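Local coordinates for putative diacylglycerol kinase (Bacillus anthracis, PDB 4WRR), which probably phosphorylates diacylglycerol to phosphatidic acid, using ATP as the phosphate donor, at residues N132-L137 with G274-H279. Numbering follows the deposited sequence.
Sequences NGQHFL and GESSLH
The flat carboxamide of Q134 turns one face toward S276, whose OG stands above the amide plane and off to one side; the amide of N132 has the carbonyl O of H279 beyond its nitrogen edge, somewhat out of plane, 4.1 Å from ND2 of N132. Neither approach is a hydrogen bond. The setting is a β-hairpin: strands 123-131 and 134-136 are joined by a tight turn in which N132 and G133 both have positive phi, and 134-136 is the outermost strand, within this chain, of a six-stranded antiparallel sheet. Against it lies the loop 274-279, which leads from strand 271-272 into strand 282-294 of the same sheet.

The junction is mainly aliphatic. Q134 sends CG anti to its N (chi1 176°), then bends at chi2 (50°), so that its two methylenes, CB and CG, cross L278 while the amide swings toward S276. CG of Q134 touches CD1 of L278 at 3.6 Å, and CB of Q134 lies 3.8 Å from the same methyl. The other branch of L278 reaches back to the turn, its CD2 4.1 Å from CB of N132. The leucine thus spans two residues of the hairpin.

Stronger polar ties of N132 lie outside this pair: OD1 accepts from the backbone N of Q283 and ND2 donates to O of P281, two bonds that fix the rotation of its amide. On the helix 71-81 side, Q134 also packs on F75.

The loop keeps its own shape near L278 through an ST turn: the backbone N of L278 donates to OG of S276 at 3.0 Å, in an almost straight bond of 177°.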
loop_
_atom_site.group_PDB
_atom_site.type_symbol
_atom_site.label_atom_id
_atom_site.label_comp_id
_atom_site.label_asym_id
_atom_site.label_seq_id
_atom_site.Cartn_x
_atom_site.Cartn_y
_atom_site.Cartn_z
ATOM N N ASN A 132 19.806 -6.960 26.482
ATOM C CA ASN A 132 20.771 -6.484 25.458
ATOM C C ASN A 132 20.114 -6.291 24.112
ATOM O O ASN A 132 20.577 -6.857 23.140
ATOM C CB ASN A 132 21.933 -7.485 25.271
ATOM C CG ASN A 132 22.791 -7.625 26.503
ATOM O OD1 ASN A 132 22.602 -6.915 27.489
ATOM N ND2 ASN A 132 23.741 -8.572 26.463
ATOM N N GLY A 133 19.012 -5.555 24.049
ATOM C CA GLY A 133 18.324 -5.353 22.767
ATOM C C GLY A 133 17.563 -6.508 22.104
ATOM O O GLY A 133 17.143 -6.413 20.933
ATOM N N GLN A 134 17.410 -7.599 22.851
ATOM C CA GLN A 134 16.612 -8.727 22.457
ATOM C C GLN A 134 15.344 -8.712 23.335
ATOM O O GLN A 134 15.437 -8.844 24.562
ATOM C CB GLN A 134 17.428 -9.979 22.752
ATOM C CG GLN A 134 16.738 -11.303 22.492
ATOM C CD GLN A 134 16.121 -11.365 21.121
ATOM O OE1 GLN A 134 14.924 -11.155 20.983
ATOM N NE2 GLN A 134 16.927 -11.629 20.103
ATOM N N HIS A 135 14.171 -8.540 22.741
ATOM C CA HIS A 135 12.912 -8.563 23.502
ATOM C C HIS A 135 12.363 -9.937 23.852
ATOM O O HIS A 135 12.581 -10.916 23.128
ATOM C CB HIS A 135 11.849 -7.797 22.772
ATOM C CG HIS A 135 12.217 -6.371 22.509
ATOM N ND1 HIS A 135 12.894 -5.981 21.376
ATOM C CD2 HIS A 135 11.999 -5.247 23.227
ATOM C CE1 HIS A 135 13.092 -4.681 21.415
ATOM N NE2 HIS A 135 12.540 -4.211 22.522
ATOM N N PHE A 136 11.675 -10.035 24.981
ATOM C CA PHE A 136 10.957 -11.264 25.285
ATOM C C PHE A 136 9.722 -11.016 26.115
ATOM O O PHE A 136 9.575 -9.973 26.746
ATOM C CB PHE A 136 11.842 -12.296 25.958
ATOM C CG PHE A 136 12.359 -11.887 27.315
ATOM C CD1 PHE A 136 13.513 -11.154 27.434
ATOM C CD2 PHE A 136 11.698 -12.266 28.466
ATOM C CE1 PHE A 136 13.986 -10.769 28.704
ATOM C CE2 PHE A 136 12.178 -11.924 29.716
ATOM C CZ PHE A 136 13.328 -11.181 29.835
ATOM N N LEU A 137 8.810 -11.974 26.039
ATOM C CA LEU A 137 7.530 -11.945 26.749
ATOM C C LEU A 137 7.445 -12.943 27.881
ATOM O O LEU A 137 6.783 -12.670 28.887
ATOM C CB LEU A 137 6.367 -12.272 25.789
ATOM C CG LEU A 137 5.969 -11.194 24.806
ATOM C CD1 LEU A 137 4.857 -11.712 23.921
ATOM C CD2 LEU A 137 5.516 -9.943 25.546
ATOM N N GLY A 274 12.151 -18.117 22.186
ATOM C CA GLY A 274 12.432 -18.942 21.018
ATOM C C GLY A 274 13.881 -18.802 20.560
ATOM O O GLY A 274 14.715 -18.292 21.312
ATOM N N GLU A 275 14.168 -19.190 19.306
ATOM C CA GLU A 275 15.556 -19.212 18.801
ATOM C C GLU A 275 16.198 -17.840 18.891
ATOM O O GLU A 275 15.598 -16.841 18.515
ATOM C CB GLU A 275 15.635 -19.730 17.353
ATOM N N SER A 276 17.449 -17.808 19.328
ATOM C CA SER A 276 18.152 -16.548 19.554
ATOM C C SER A 276 19.665 -16.773 19.688
ATOM O O SER A 276 20.116 -17.903 19.799
ATOM C CB SER A 276 17.561 -15.873 20.796
ATOM O OG SER A 276 18.533 -15.276 21.614
ATOM N N SER A 277 20.429 -15.683 19.684
ATOM C CA SER A 277 21.880 -15.726 19.813
ATOM C C SER A 277 22.353 -14.969 21.058
ATOM O O SER A 277 23.522 -14.621 21.150
ATOM C CB SER A 277 22.549 -15.121 18.545
ATOM N N LEU A 278 21.455 -14.677 21.998
ATOM C CA LEU A 278 21.855 -14.040 23.259
ATOM C C LEU A 278 22.827 -14.857 24.052
ATOM O O LEU A 278 22.713 -16.070 24.109
ATOM C CB LEU A 278 20.680 -13.835 24.176
ATOM C CG LEU A 278 19.974 -12.523 24.140
ATOM C CD1 LEU A 278 18.864 -12.584 25.164
ATOM C CD2 LEU A 278 20.914 -11.363 24.418
ATOM N N HIS A 279 23.747 -14.169 24.714
ATOM C CA HIS A 279 24.625 -14.780 25.694
ATOM C C HIS A 279 24.932 -13.746 26.779
ATOM O O HIS A 279 24.682 -12.561 26.591
ATOM C CB HIS A 279 25.914 -15.275 25.023
ATOM C CG HIS A 279 26.648 -14.219 24.239
ATOM N ND1 HIS A 279 27.422 -13.243 24.839
ATOM C CD2 HIS A 279 26.738 -14.001 22.903
ATOM C CE1 HIS A 279 27.948 -12.468 23.908
ATOM N NE2 HIS A 279 27.544 -12.903 22.727
#